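Local coordinates for protein beta-galactoside alpha-2,6-sialyltransferase (Photobacterium sp., PDB 2Z4T) that probably transfers sialic acid from a CMP-linked donor to the galactose of acceptors such as lactose, forming an alpha-2,6 linkage, at residues Ile337-Asp341 and Ser427-Phe431; Ala114-Tyr120 and Arg193-Ser199; Ile50-Lys54 and Phe94-Asn99; Thr63-Leu67 and Val79-Leu84; Arg244-Thr250 and Glu301-Glu306. All coordinates share one frame; numbering follows the deposited sequence.

Interaction 1: Ile337-Asp341 and Ser427-Phe431. With C5P (cytidine-5'-monophosphate), chain C.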
# COMPACT_ATOMS: atom_id res chain seq x y z
N ILE A 337 -0.37 8.02 10.13
CA ILE A 337 -0.18 8.27 8.71
C ILE A 337 -1.48 8.24 7.89
O ILE A 337 -1.64 9.05 6.98
CB ILE A 337 0.90 7.36 8.09
CG1 ILE A 337 2.26 7.67 8.74
CG2 ILE A 337 0.97 7.60 6.57
CD1 ILE A 337 3.40 6.74 8.34
N VAL A 338 -2.39 7.32 8.19
CA VAL A 338 -3.69 7.30 7.52
C VAL A 338 -4.70 8.35 8.08
O VAL A 338 -5.79 8.49 7.56
CB VAL A 338 -4.35 5.86 7.46
CG1 VAL A 338 -3.31 4.80 7.05
CG2 VAL A 338 -5.01 5.50 8.80
N ASN A 339 -4.29 9.08 9.12
CA ASN A 339 -5.14 10.08 9.82
C ASN A 339 -6.43 9.54 10.45
O ASN A 339 -7.47 10.21 10.46
CB ASN A 339 -5.40 11.34 8.98
CG ASN A 339 -4.11 12.01 8.50
OD1 ASN A 339 -3.12 12.04 9.21
ND2 ASN A 339 -4.12 12.52 7.27
N PHE A 340 -6.34 8.33 10.99
CA PHE A 340 -7.45 7.77 11.74
C PHE A 340 -7.30 8.00 13.24
O PHE A 340 -6.42 7.43 13.90
CB PHE A 340 -7.66 6.28 11.42
CG PHE A 340 -8.84 5.67 12.14
CD1 PHE A 340 -10.02 6.40 12.33
CD2 PHE A 340 -8.79 4.36 12.60
CE1 PHE A 340 -11.11 5.83 12.98
CE2 PHE A 340 -9.88 3.79 13.24
CZ PHE A 340 -11.04 4.54 13.44
N ASP A 341 -8.15 8.85 13.78
CA ASP A 341 -8.23 9.02 15.22
C ASP A 341 -9.30 8.06 15.77
O ASP A 341 -10.50 8.36 15.77
CB ASP A 341 -8.53 10.48 15.55
CG ASP A 341 -8.55 10.76 17.04
OD1 ASP A 341 -8.31 9.84 17.88
OD2 ASP A 341 -8.83 11.93 17.37
N SER A 427 -12.98 11.10 4.89
CA SER A 427 -13.06 10.35 3.66
C SER A 427 -11.70 9.78 3.22
O SER A 427 -11.66 8.79 2.47
CB SER A 427 -13.67 11.25 2.57
OG SER A 427 -12.81 12.34 2.28
N LYS A 428 -10.61 10.40 3.67
CA LYS A 428 -9.27 9.95 3.26
C LYS A 428 -8.87 8.60 3.87
O LYS A 428 -7.91 7.97 3.41
CB LYS A 428 -8.21 11.01 3.54
CG LYS A 428 -7.90 11.41 5.01
CD LYS A 428 -6.77 12.47 4.96
CE LYS A 428 -6.58 13.26 6.25
NZ LYS A 428 -7.81 13.85 6.89
N ILE A 429 -9.61 8.18 4.90
CA ILE A 429 -9.27 6.96 5.63
C ILE A 429 -9.86 5.76 4.88
O ILE A 429 -11.09 5.64 4.79
CB ILE A 429 -9.83 7.00 7.08
CG1 ILE A 429 -9.31 8.23 7.83
CG2 ILE A 429 -9.50 5.73 7.84
CD1 ILE A 429 -10.15 8.58 9.07
N SER A 430 -9.01 4.88 4.34
CA SER A 430 -9.54 3.64 3.74
C SER A 430 -10.43 2.92 4.74
O SER A 430 -10.07 2.78 5.91
CB SER A 430 -8.44 2.73 3.25
OG SER A 430 -8.19 2.99 1.88
N PHE A 431 -11.59 2.48 4.28
CA PHE A 431 -12.55 1.90 5.19
C PHE A 431 -12.01 0.62 5.81
O PHE A 431 -12.37 0.25 6.94
CB PHE A 431 -13.88 1.64 4.47
CG PHE A 431 -14.99 1.21 5.37
CD1 PHE A 431 -15.51 2.08 6.32
CD2 PHE A 431 -15.53 -0.05 5.27
CE1 PHE A 431 -16.58 1.69 7.17
CE2 PHE A 431 -16.58 -0.46 6.08
CZ PHE A 431 -17.10 0.40 7.04
O3P C5P C . -15.13 2.55 -4.17
P C5P C . -13.87 1.97 -4.72
O1P C5P C . -13.20 3.05 -5.57
O2P C5P C . -14.07 0.59 -5.32
O5' C5P C . -12.96 1.69 -3.46
C5' C5P C . -11.57 1.44 -3.57
C4' C5P C . -11.02 1.65 -2.16
O4' C5P C . -11.26 2.99 -1.74
C3' C5P C . -11.73 0.81 -1.11
O3' C5P C . -11.13 -0.47 -0.93
C2' C5P C . -11.49 1.62 0.13
O2' C5P C . -10.13 1.52 0.55
C1' C5P C . -11.59 3.04 -0.34
N1 C5P C . -12.94 3.55 -0.10
C2 C5P C . -13.28 4.02 1.19
N3 C5P C . -14.51 4.53 1.45
C4 C5P C . -15.45 4.58 0.46
C5 C5P C . -15.14 4.12 -0.84
C6 C5P C . -13.86 3.61 -1.10
O2 C5P C . -12.46 3.97 2.13
N4 C5P C . -16.67 5.11 0.75
O HOH W 1 -5.74 7.67 4.83
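I429 drives its side chain against the main chain of V338 and N339, where helix 328-338 of this GT-B fold ends in a Schellman motif with N339 at positive phi. CG1 of I429 lies 3.5 Å from the V338 carbonyl O. Beyond it, CD1 of I429 comes to 3.4 Å from N339 O. The position follows from the torsions: CG1 is opposite the carbonyl carbon of I429 (chi1 -57°), and a nearly extended chi2 carries CD1 onward to the F340 side chain. There the two side chains cross at about a right angle, with CD1 of I429 3.9 Å from CD1 of F340. No direct hydrogen bond joins the segments. One water does so instead, donating to V338 O at 2.9 Å and to K428 O at 2.6 Å, and thereby occupying two main-chain acceptors at once.

Outside this shell, F340 also packs on V433 and L434 of helix 431-436, while S430 touches L129 of helix 126-141. S427 O accepts a hydrogen bond from K403 NZ. The loop held in this way presents its far side to the nucleotide, in the cleft where GT-B enzymes bind their donor. S430 OG lies 2.8 Å from the ribose O2', and the cytosine O2 accepts a hydrogen bond from F431 N at 2.8 Å, bent to 135° at the hydrogen.

Interaction 2: Ala114-Tyr120 and Arg193-Ser199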
# COMPACT_ATOMS: atom_id res chain seq x y z
N ALA A 114 24.03 -5.24 1.32
CA ALA A 114 23.83 -4.50 0.06
C ALA A 114 22.95 -3.26 0.26
O ALA A 114 21.95 -3.31 0.98
CB ALA A 114 23.24 -5.41 -1.00
N PRO A 115 23.33 -2.13 -0.37
CA PRO A 115 22.42 -0.98 -0.47
C PRO A 115 21.12 -1.45 -1.13
O PRO A 115 21.14 -2.25 -2.08
CB PRO A 115 23.16 -0.04 -1.42
CG PRO A 115 24.61 -0.40 -1.26
CD PRO A 115 24.64 -1.87 -1.01
N SER A 116 19.99 -0.99 -0.62
CA SER A 116 18.71 -1.44 -1.13
C SER A 116 17.71 -0.30 -1.31
O SER A 116 17.75 0.74 -0.62
CB SER A 116 18.12 -2.53 -0.23
OG SER A 116 17.69 -1.96 0.99
N LEU A 117 16.82 -0.51 -2.26
CA LEU A 117 15.81 0.47 -2.59
C LEU A 117 14.46 -0.25 -2.66
O LEU A 117 14.36 -1.44 -3.08
CB LEU A 117 16.18 1.12 -3.92
CG LEU A 117 15.42 2.37 -4.36
CD1 LEU A 117 15.59 3.49 -3.35
CD2 LEU A 117 15.90 2.83 -5.74
N GLU A 118 13.44 0.46 -2.19
CA GLU A 118 12.06 0.02 -2.28
C GLU A 118 11.27 1.16 -2.88
O GLU A 118 11.30 2.26 -2.33
CB GLU A 118 11.51 -0.29 -0.90
CG GLU A 118 12.04 -1.56 -0.29
CD GLU A 118 11.57 -1.72 1.15
OE1 GLU A 118 11.86 -2.77 1.75
OE2 GLU A 118 10.93 -0.77 1.67
N VAL A 119 10.60 0.89 -4.00
CA VAL A 119 9.82 1.89 -4.72
C VAL A 119 8.33 1.51 -4.70
O VAL A 119 7.97 0.36 -4.99
CB VAL A 119 10.32 2.04 -6.16
CG1 VAL A 119 9.56 3.13 -6.90
CG2 VAL A 119 11.83 2.35 -6.20
N TYR A 120 7.46 2.46 -4.35
CA TYR A 120 6.03 2.20 -4.24
C TYR A 120 5.23 3.27 -4.98
O TYR A 120 5.35 4.46 -4.66
CB TYR A 120 5.58 2.23 -2.78
CG TYR A 120 6.38 1.38 -1.80
CD1 TYR A 120 5.89 0.14 -1.40
CD2 TYR A 120 7.57 1.84 -1.24
CE1 TYR A 120 6.58 -0.65 -0.49
CE2 TYR A 120 8.28 1.07 -0.32
CZ TYR A 120 7.76 -0.19 0.06
OH TYR A 120 8.42 -0.98 0.96
N ARG A 193 26.53 -2.24 -5.57
CA ARG A 193 25.54 -3.27 -5.87
C ARG A 193 24.25 -2.70 -5.27
O ARG A 193 24.31 -1.94 -4.30
CB ARG A 193 25.91 -4.63 -5.24
CG ARG A 193 26.06 -4.57 -3.71
CD ARG A 193 26.39 -5.90 -3.07
NE ARG A 193 26.76 -5.70 -1.67
CZ ARG A 193 26.53 -6.59 -0.69
NH1 ARG A 193 25.90 -7.74 -0.95
NH2 ARG A 193 26.90 -6.31 0.56
N LEU A 194 23.09 -3.02 -5.87
CA LEU A 194 21.81 -2.46 -5.44
C LEU A 194 20.69 -3.48 -5.56
O LEU A 194 20.45 -4.02 -6.65
CB LEU A 194 21.47 -1.19 -6.24
CG LEU A 194 20.25 -0.38 -5.75
CD1 LEU A 194 20.50 0.26 -4.35
CD2 LEU A 194 19.81 0.69 -6.77
N ASN A 195 20.05 -3.78 -4.43
CA ASN A 195 18.80 -4.52 -4.44
C ASN A 195 17.62 -3.56 -4.57
O ASN A 195 17.52 -2.58 -3.82
CB ASN A 195 18.65 -5.38 -3.18
CG ASN A 195 19.59 -6.58 -3.18
OD1 ASN A 195 20.02 -7.07 -4.24
ND2 ASN A 195 19.92 -7.06 -1.99
N VAL A 196 16.75 -3.82 -5.55
CA VAL A 196 15.53 -3.02 -5.75
C VAL A 196 14.27 -3.87 -5.59
O VAL A 196 14.14 -4.95 -6.19
CB VAL A 196 15.51 -2.32 -7.13
CG1 VAL A 196 14.21 -1.57 -7.33
CG2 VAL A 196 16.69 -1.39 -7.28
N LYS A 197 13.35 -3.40 -4.75
CA LYS A 197 11.97 -3.89 -4.75
C LYS A 197 11.05 -2.85 -5.40
O LYS A 197 11.23 -1.64 -5.21
CB LYS A 197 11.51 -4.16 -3.34
CG LYS A 197 11.99 -5.47 -2.79
CD LYS A 197 11.85 -5.45 -1.28
CE LYS A 197 11.29 -6.76 -0.72
NZ LYS A 197 9.80 -6.73 -0.55
N LEU A 198 10.08 -3.32 -6.18
CA LEU A 198 9.14 -2.42 -6.82
C LEU A 198 7.73 -2.84 -6.46
O LEU A 198 7.43 -4.04 -6.32
CB LEU A 198 9.30 -2.42 -8.35
CG LEU A 198 10.65 -1.99 -8.95
CD1 LEU A 198 10.63 -2.21 -10.45
CD2 LEU A 198 11.03 -0.54 -8.63
N SER A 199 6.86 -1.84 -6.32
CA SER A 199 5.49 -2.08 -5.96
C SER A 199 4.56 -1.13 -6.71
O SER A 199 4.78 0.08 -6.76
CB SER A 199 5.28 -1.93 -4.45
OG SER A 199 3.96 -2.33 -4.09
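V119 and L198 run alongside each other in a common direction, with CB of V119 3.6 Å from CD2 of L198. The same sheet face carries L117 beside V196, whose CG2 is 4.2 Å from L117 CB. At the beginning of the pairing, CD1 of L194 reaches P115 CB at 4.0 Å, a position its CG gains by standing opposite the backbone N (chi1 -171°).

Through this layer runs a parallel ladder, the two short strands only 14° apart in direction. L117 is bonded to strand 194-201 through both its N and its O: the N donates to N195 O at 2.7 Å, and the O accepts from K197 N in a nearly straight bond (170°). The last rung, S199 N to V119 O, is weak.

The other face is polar. Y120 OH donates to E118 OE2 at 2.6 Å from above the carboxylate plane, and R147 adds a salt bridge to that oxygen. K197 runs alongside E118, its CD 4.0 Å from CG of E118. The R193 guanidinium lays one face over A114 N without bonding it; D36 and D87 form its salt bridges, and D87 also accepts from A114 N.

In this Rossmann-like sheet of the GT-B fold, strand 146-151 flanks 103-122, strand 222-230 flanks 194-201, and helix 126-141 packs over Y120.

Interaction 3: Ile50-Lys54 and Phe94-Asn99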
# COMPACT_ATOMS: atom_id res chain seq x y z
N ILE A 50 35.47 10.70 31.45
CA ILE A 50 36.34 9.75 30.66
C ILE A 50 37.55 10.21 29.76
O ILE A 50 37.36 10.75 28.67
CB ILE A 50 35.53 8.58 30.01
CG1 ILE A 50 36.40 7.32 29.95
CG2 ILE A 50 34.92 8.97 28.64
CD1 ILE A 50 36.84 6.83 31.32
N SER A 51 38.77 9.89 30.21
CA SER A 51 40.01 10.22 29.50
C SER A 51 41.00 9.03 29.46
O SER A 51 41.32 8.46 30.51
CB SER A 51 40.67 11.44 30.17
OG SER A 51 41.83 11.88 29.49
N PHE A 52 41.51 8.68 28.28
CA PHE A 52 42.30 7.45 28.11
C PHE A 52 43.81 7.63 28.04
O PHE A 52 44.30 8.48 27.32
CB PHE A 52 41.82 6.65 26.90
CG PHE A 52 40.49 5.98 27.10
CD1 PHE A 52 40.40 4.77 27.77
CD2 PHE A 52 39.31 6.57 26.63
CE1 PHE A 52 39.17 4.16 27.97
CE2 PHE A 52 38.08 5.95 26.82
CZ PHE A 52 38.00 4.75 27.49
N THR A 53 44.53 6.80 28.76
CA THR A 53 45.99 6.79 28.75
C THR A 53 46.56 6.02 27.53
O THR A 53 47.37 6.56 26.78
CB THR A 53 46.52 6.15 30.05
OG1 THR A 53 46.02 6.88 31.17
CG2 THR A 53 48.04 6.14 30.08
N LYS A 54 46.17 4.75 27.42
CA LYS A 54 46.43 3.84 26.30
C LYS A 54 45.00 3.88 25.75
O LYS A 54 44.08 3.97 26.56
CB LYS A 54 46.90 2.50 26.87
CG LYS A 54 48.30 2.58 27.48
CD LYS A 54 48.62 1.49 28.53
CE LYS A 54 49.04 0.13 27.90
NZ LYS A 54 50.26 0.11 27.00
N PHE A 94 37.70 -2.65 20.77
CA PHE A 94 38.34 -1.51 21.45
C PHE A 94 38.81 -1.90 22.85
O PHE A 94 38.05 -2.51 23.61
CB PHE A 94 37.36 -0.33 21.55
CG PHE A 94 37.81 0.78 22.48
CD1 PHE A 94 38.62 1.82 22.01
CD2 PHE A 94 37.39 0.81 23.82
CE1 PHE A 94 39.02 2.85 22.88
CE2 PHE A 94 37.80 1.84 24.68
CZ PHE A 94 38.61 2.86 24.21
N ASN A 95 40.05 -1.55 23.18
CA ASN A 95 40.54 -1.64 24.57
C ASN A 95 41.06 -0.30 25.04
O ASN A 95 41.79 0.37 24.31
CB ASN A 95 41.64 -2.69 24.74
CG ASN A 95 41.09 -4.11 24.80
OD1 ASN A 95 40.61 -4.56 25.84
ND2 ASN A 95 41.17 -4.83 23.68
N GLY A 96 40.72 0.08 26.26
CA GLY A 96 41.27 1.30 26.85
C GLY A 96 41.56 1.22 28.34
O GLY A 96 40.95 0.45 29.09
N VAL A 97 42.53 2.02 28.76
CA VAL A 97 42.78 2.25 30.16
C VAL A 97 42.60 3.74 30.44
O VAL A 97 43.29 4.57 29.86
CB VAL A 97 44.18 1.82 30.58
CG1 VAL A 97 44.35 1.98 32.10
CG2 VAL A 97 44.43 0.38 30.15
N SER A 98 41.66 4.08 31.30
CA SER A 98 41.44 5.48 31.63
C SER A 98 42.61 6.04 32.44
O SER A 98 43.54 5.32 32.83
CB SER A 98 40.11 5.69 32.35
OG SER A 98 40.12 5.11 33.64
N ASN A 99 42.57 7.34 32.68
CA ASN A 99 43.56 7.97 33.56
C ASN A 99 43.33 7.57 35.04
O ASN A 99 44.14 7.89 35.91
CB ASN A 99 43.59 9.49 33.35
CG ASN A 99 42.23 10.16 33.59
OD1 ASN A 99 42.18 11.22 34.20
ND2 ASN A 99 41.13 9.55 33.12
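F52 and F94 form a T-shaped aromatic pair: the edge of F94 points at the face of F52, the ring planes stand at 83°, and the centroids are 5.4 Å apart. F94 CZ is the touching atom, 3.8 Å from F52 CZ and offset toward the rim. The F52 ring also leans on the main chain of G96, its CE1 3.7 Å from G96 CA. Apolar packing continues where I50 CD1 meets S98 CB at 3.6 Å.

The hydrogen bonds are mostly between main chains, in a short, irregular antiparallel pairing with F52 and S98 a non-hydrogen-bonded pair. T53 N donates to V97 O at 2.8 Å (158° at the hydrogen), and N99 N donates to S51 O at 2.7 Å. A weak second bond to S51 O comes from N99 ND2, while V97 N to K54 O is long and weak.

Backbone bonds thus fix the corner at T53 and K54, where strand 52-61 of this immunoglobulin-like domain begins, to the end of strand 88-98, while the aromatic pair, also packed against I45, ties the same end to the apolar interior.

Interaction 4: Thr63-Leu67 and Val79-Leu84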
# COMPACT_ATOMS: atom_id res chain seq x y z
N THR A 63 36.92 -9.90 6.05
CA THR A 63 37.99 -10.19 5.12
C THR A 63 38.77 -8.95 4.62
O THR A 63 39.99 -8.94 4.69
CB THR A 63 37.61 -11.25 4.04
OG1 THR A 63 37.89 -10.75 2.73
CG2 THR A 63 36.19 -11.63 4.12
N GLN A 64 38.10 -7.91 4.15
CA GLN A 64 38.81 -6.69 3.75
C GLN A 64 39.30 -5.92 4.97
O GLN A 64 38.61 -5.83 5.99
CB GLN A 64 37.95 -5.81 2.85
CG GLN A 64 37.99 -6.24 1.38
CD GLN A 64 37.06 -5.42 0.49
OE1 GLN A 64 37.14 -4.19 0.46
NE2 GLN A 64 36.16 -6.10 -0.23
N GLN A 65 40.51 -5.38 4.88
CA GLN A 65 41.12 -4.60 5.95
C GLN A 65 40.60 -3.17 5.93
O GLN A 65 40.75 -2.46 4.94
CB GLN A 65 42.64 -4.62 5.79
CG GLN A 65 43.25 -5.89 6.24
CD GLN A 65 43.33 -5.95 7.74
OE1 GLN A 65 44.02 -5.14 8.37
NE2 GLN A 65 42.61 -6.89 8.34
N LEU A 66 39.99 -2.73 7.02
CA LEU A 66 39.30 -1.43 7.04
C LEU A 66 39.97 -0.37 7.90
O LEU A 66 39.67 0.83 7.76
CB LEU A 66 37.84 -1.59 7.52
CG LEU A 66 36.91 -2.61 6.87
CD1 LEU A 66 35.49 -2.34 7.36
CD2 LEU A 66 36.97 -2.56 5.35
N LEU A 67 40.86 -0.81 8.79
CA LEU A 67 41.53 0.10 9.73
C LEU A 67 42.88 0.62 9.21
O LEU A 67 43.89 -0.10 9.17
CB LEU A 67 41.68 -0.60 11.07
CG LEU A 67 41.12 0.10 12.29
CD1 LEU A 67 39.76 0.72 12.00
CD2 LEU A 67 41.00 -0.93 13.39
N VAL A 79 35.42 4.21 10.23
CA VAL A 79 35.63 3.30 9.11
C VAL A 79 34.60 3.46 8.01
O VAL A 79 33.47 3.90 8.24
CB VAL A 79 35.65 1.80 9.52
CG1 VAL A 79 37.01 1.43 10.06
CG2 VAL A 79 34.56 1.49 10.54
N VAL A 80 34.99 3.09 6.80
CA VAL A 80 34.12 3.10 5.65
C VAL A 80 33.85 1.63 5.35
O VAL A 80 34.78 0.84 5.26
CB VAL A 80 34.83 3.79 4.45
CG1 VAL A 80 33.92 3.86 3.25
CG2 VAL A 80 35.29 5.20 4.85
N ALA A 81 32.58 1.26 5.22
CA ALA A 81 32.21 -0.10 4.86
C ALA A 81 32.78 -0.39 3.48
O ALA A 81 32.82 0.52 2.65
CB ALA A 81 30.71 -0.24 4.85
N PRO A 82 33.21 -1.63 3.22
CA PRO A 82 33.85 -1.95 1.94
C PRO A 82 32.81 -2.13 0.84
O PRO A 82 31.60 -2.13 1.13
CB PRO A 82 34.54 -3.28 2.21
CG PRO A 82 33.72 -3.93 3.24
CD PRO A 82 33.12 -2.82 4.09
N ARG A 83 33.28 -2.25 -0.40
CA ARG A 83 32.45 -2.65 -1.52
C ARG A 83 32.46 -4.17 -1.54
O ARG A 83 33.53 -4.77 -1.53
CB ARG A 83 33.01 -2.11 -2.83
CG ARG A 83 32.97 -0.63 -2.91
CD ARG A 83 33.32 -0.15 -4.29
NE ARG A 83 34.76 -0.05 -4.49
CZ ARG A 83 35.32 0.25 -5.66
NH1 ARG A 83 34.56 0.49 -6.74
NH2 ARG A 83 36.64 0.32 -5.77
N LEU A 84 31.29 -4.79 -1.57
CA LEU A 84 31.21 -6.24 -1.45
C LEU A 84 30.37 -6.87 -2.54
O LEU A 84 29.61 -6.17 -3.22
CB LEU A 84 30.64 -6.65 -0.09
CG LEU A 84 31.36 -6.18 1.16
CD1 LEU A 84 30.48 -6.45 2.38
CD2 LEU A 84 32.74 -6.86 1.26
O HOH W 2 36.43 -1.28 -1.10
O HOH W 3 38.12 2.49 6.63
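L66 and P82 meet at about a right angle, the leucine fork set against the proline ring with CD2 of L66 4.0 Å from P82 CB. Behind the fork, L66 CB lies 4.0 Å from V79 CG1. L67 starts away from the strand, but its end turns back to that same methyl, CD1 coming to 3.4 Å from V79 CG1.

Q64 reaches farther. Its chain is extended beyond CG (chi2 176°), which brings the amide past P82, OE1 being 3.3 Å from P82 CB, and alongside L84, whose side chain runs the opposite way. There NE2 of Q64 donates to R83 O at 3.2 Å, with 157° at the hydrogen and the donor tilted 23° from the carbonyl plane.

The touching parts run in nearly opposite directions end to end, yet no main-chain pair bonds directly, and the CA atoms of L66 and V79 stay 6.3 Å apart. A water bridges the main chains, donating to L66 O at 2.5 Å and accepting from V80 N.

In this immunoglobulin-like sandwich, the loop after strand 52-61 is thus laid over the end of strand 77-80. L66 also packs on Y90 and F92 of strand 88-98, V79 on L110 of strand 103-122, and the V79 backbone pairs with V40 of strand 39-42.

Interaction 5: Arg244-Thr250 and Glu301-Glu306. With MG (magnesium ion), chain M.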
# COMPACT_ATOMS: atom_id res chain seq x y z
N ARG A 244 -12.64 -12.64 -19.86
CA ARG A 244 -13.16 -13.99 -19.93
C ARG A 244 -13.43 -14.39 -21.39
O ARG A 244 -13.25 -15.56 -21.74
CB ARG A 244 -14.43 -14.15 -19.11
CG ARG A 244 -14.23 -14.07 -17.60
CD ARG A 244 -15.57 -14.17 -16.89
NE ARG A 244 -16.61 -13.51 -17.69
CZ ARG A 244 -17.88 -13.90 -17.76
NH1 ARG A 244 -18.28 -14.95 -17.05
NH2 ARG A 244 -18.74 -13.25 -18.54
N ASP A 245 -13.84 -13.42 -22.22
CA ASP A 245 -14.21 -13.71 -23.62
C ASP A 245 -13.02 -14.09 -24.50
O ASP A 245 -13.19 -14.69 -25.56
CB ASP A 245 -14.94 -12.52 -24.29
CG ASP A 245 -16.24 -12.12 -23.59
OD1 ASP A 245 -16.77 -12.88 -22.74
OD2 ASP A 245 -16.74 -11.01 -23.91
N THR A 246 -11.82 -13.73 -24.07
CA THR A 246 -10.63 -13.92 -24.89
C THR A 246 -10.51 -15.35 -25.43
O THR A 246 -10.48 -16.31 -24.66
CB THR A 246 -9.36 -13.55 -24.11
OG1 THR A 246 -9.55 -12.27 -23.50
CG2 THR A 246 -8.15 -13.46 -25.01
N LEU A 247 -10.48 -15.48 -26.76
CA LEU A 247 -10.02 -16.72 -27.41
C LEU A 247 -8.53 -16.89 -27.17
O LEU A 247 -7.78 -15.90 -27.17
CB LEU A 247 -10.19 -16.67 -28.92
CG LEU A 247 -11.52 -16.34 -29.58
CD1 LEU A 247 -11.37 -16.56 -31.07
CD2 LEU A 247 -12.66 -17.17 -29.00
N ASN A 248 -8.09 -18.14 -27.00
CA ASN A 248 -6.67 -18.44 -26.95
C ASN A 248 -5.96 -17.61 -25.88
O ASN A 248 -4.97 -16.94 -26.14
CB ASN A 248 -6.04 -18.23 -28.34
CG ASN A 248 -6.59 -19.22 -29.38
OD1 ASN A 248 -6.38 -20.44 -29.27
ND2 ASN A 248 -7.27 -18.71 -30.41
N LYS A 249 -6.49 -17.66 -24.66
CA LYS A 249 -5.97 -16.84 -23.58
C LYS A 249 -4.49 -17.04 -23.42
O LYS A 249 -3.73 -16.07 -23.31
CB LYS A 249 -6.68 -17.16 -22.26
CG LYS A 249 -8.12 -16.70 -22.25
CD LYS A 249 -8.84 -17.01 -20.95
CE LYS A 249 -10.27 -16.49 -21.02
NZ LYS A 249 -11.07 -17.22 -22.05
N THR A 250 -4.07 -18.30 -23.44
CA THR A 250 -2.67 -18.63 -23.17
C THR A 250 -1.76 -18.04 -24.25
O THR A 250 -0.74 -17.42 -23.94
CB THR A 250 -2.49 -20.15 -22.90
OG1 THR A 250 -3.43 -20.55 -21.89
CG2 THR A 250 -1.06 -20.47 -22.40
N GLU A 301 -14.52 -18.21 -11.59
CA GLU A 301 -14.75 -18.17 -13.04
C GLU A 301 -13.95 -19.25 -13.77
O GLU A 301 -12.75 -19.10 -13.97
CB GLU A 301 -14.38 -16.81 -13.65
CG GLU A 301 -15.26 -15.65 -13.23
CD GLU A 301 -16.59 -15.62 -13.96
OE1 GLU A 301 -16.76 -16.43 -14.91
OE2 GLU A 301 -17.44 -14.78 -13.60
N PRO A 302 -14.62 -20.33 -14.19
CA PRO A 302 -13.87 -21.39 -14.87
C PRO A 302 -13.01 -20.89 -16.04
O PRO A 302 -11.90 -21.39 -16.25
CB PRO A 302 -14.96 -22.36 -15.35
CG PRO A 302 -16.15 -22.07 -14.52
CD PRO A 302 -16.06 -20.63 -14.07
N SER A 303 -13.50 -19.91 -16.79
CA SER A 303 -12.76 -19.45 -17.97
C SER A 303 -11.44 -18.75 -17.62
O SER A 303 -10.56 -18.62 -18.47
CB SER A 303 -13.64 -18.58 -18.89
OG SER A 303 -13.83 -17.29 -18.34
N LEU A 304 -11.28 -18.33 -16.37
CA LEU A 304 -10.03 -17.71 -15.92
C LEU A 304 -9.02 -18.67 -15.27
O LEU A 304 -7.93 -18.25 -14.84
CB LEU A 304 -10.33 -16.50 -15.02
CG LEU A 304 -11.16 -15.41 -15.70
CD1 LEU A 304 -11.66 -14.37 -14.70
CD2 LEU A 304 -10.40 -14.76 -16.89
N HIS A 305 -9.37 -19.96 -15.21
CA HIS A 305 -8.42 -20.98 -14.72
C HIS A 305 -7.09 -20.93 -15.49
O HIS A 305 -6.02 -21.06 -14.87
CB HIS A 305 -9.02 -22.40 -14.76
CG HIS A 305 -10.12 -22.63 -13.78
ND1 HIS A 305 -10.67 -23.87 -13.55
CD2 HIS A 305 -10.79 -21.78 -12.95
CE1 HIS A 305 -11.62 -23.78 -12.64
NE2 HIS A 305 -11.71 -22.52 -12.26
N GLU A 306 -7.15 -20.70 -16.80
CA GLU A 306 -5.92 -20.51 -17.61
C GLU A 306 -5.04 -19.38 -17.04
O GLU A 306 -3.83 -19.55 -16.90
CB GLU A 306 -6.24 -20.20 -19.09
CG GLU A 306 -6.05 -21.34 -20.06
CD GLU A 306 -6.66 -21.03 -21.44
OE1 GLU A 306 -5.88 -20.79 -22.40
OE2 GLU A 306 -7.92 -21.02 -21.56
MG MG M . -15.62 -18.11 -16.36
O HOH W 4 -8.44 -19.53 -23.77
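R244 NH1 donates to E301 OE1 at 3.0 Å in a nearly straight bond (164°), part of a salt bridge. The acceptor lies in the guanidinium plane but is met from above the carboxylate, the two flat groups standing 80° apart. OE1 has a second partner, the magnesium ion at 2.5 Å, so one oxygen serves two cations. S303 OG is a second, long ligand of the metal at 2.8 Å and also lies against CB and CG of R244. The NE of R244 donates to Y241 O, and its guanidinium makes a cation-pi contact with the Y241 ring.

K249 NZ turns back on its own segment, donating to R244 O at 2.8 Å and to T246 O at 2.8 Å. The bend at chi4 (65°) aims NZ at these carbonyls, and the two bonds tie together the loop between helices 234-243 and 249-265 of the GT-B fold, while the lysine's CE rests near S303 O.

E306 meets the first turn of helix 249-265, directly at T250 and through a water at K249 N. Its OE1 takes T250 OG1 at 2.5 Å on the anti lone pair and T250 N at 3.2 Å from above the carboxylate plane. OE2 accepts from the water at 2.7 Å, and that water in turn accepts from K249 N.

In the fold
Interactions 3 and 4 belong to the immunoglobulin-like domain, with 4 nested in the chain loop that 3 closes; both are partly buried and far from the metal and ligand sites. Interaction 2 lies in the buried sheet of the catalytic part, but its strand 103-122 pairs with strand 88-98 of interaction 3, and R193 CD packs on L84 O of interaction 4 at 3.2 Å, so it sits at the domain junction. Interaction 1 is buried beside the nucleotide, while 5 is a partly buried metal-bearing contact, its centre about 38 Å from that of interaction 1. A parallel backbone ladder marks 2, 3 joins backbone bonds to an aromatic pair, waters bridge main-chain atoms in 1 and 4, and charge dominates 5.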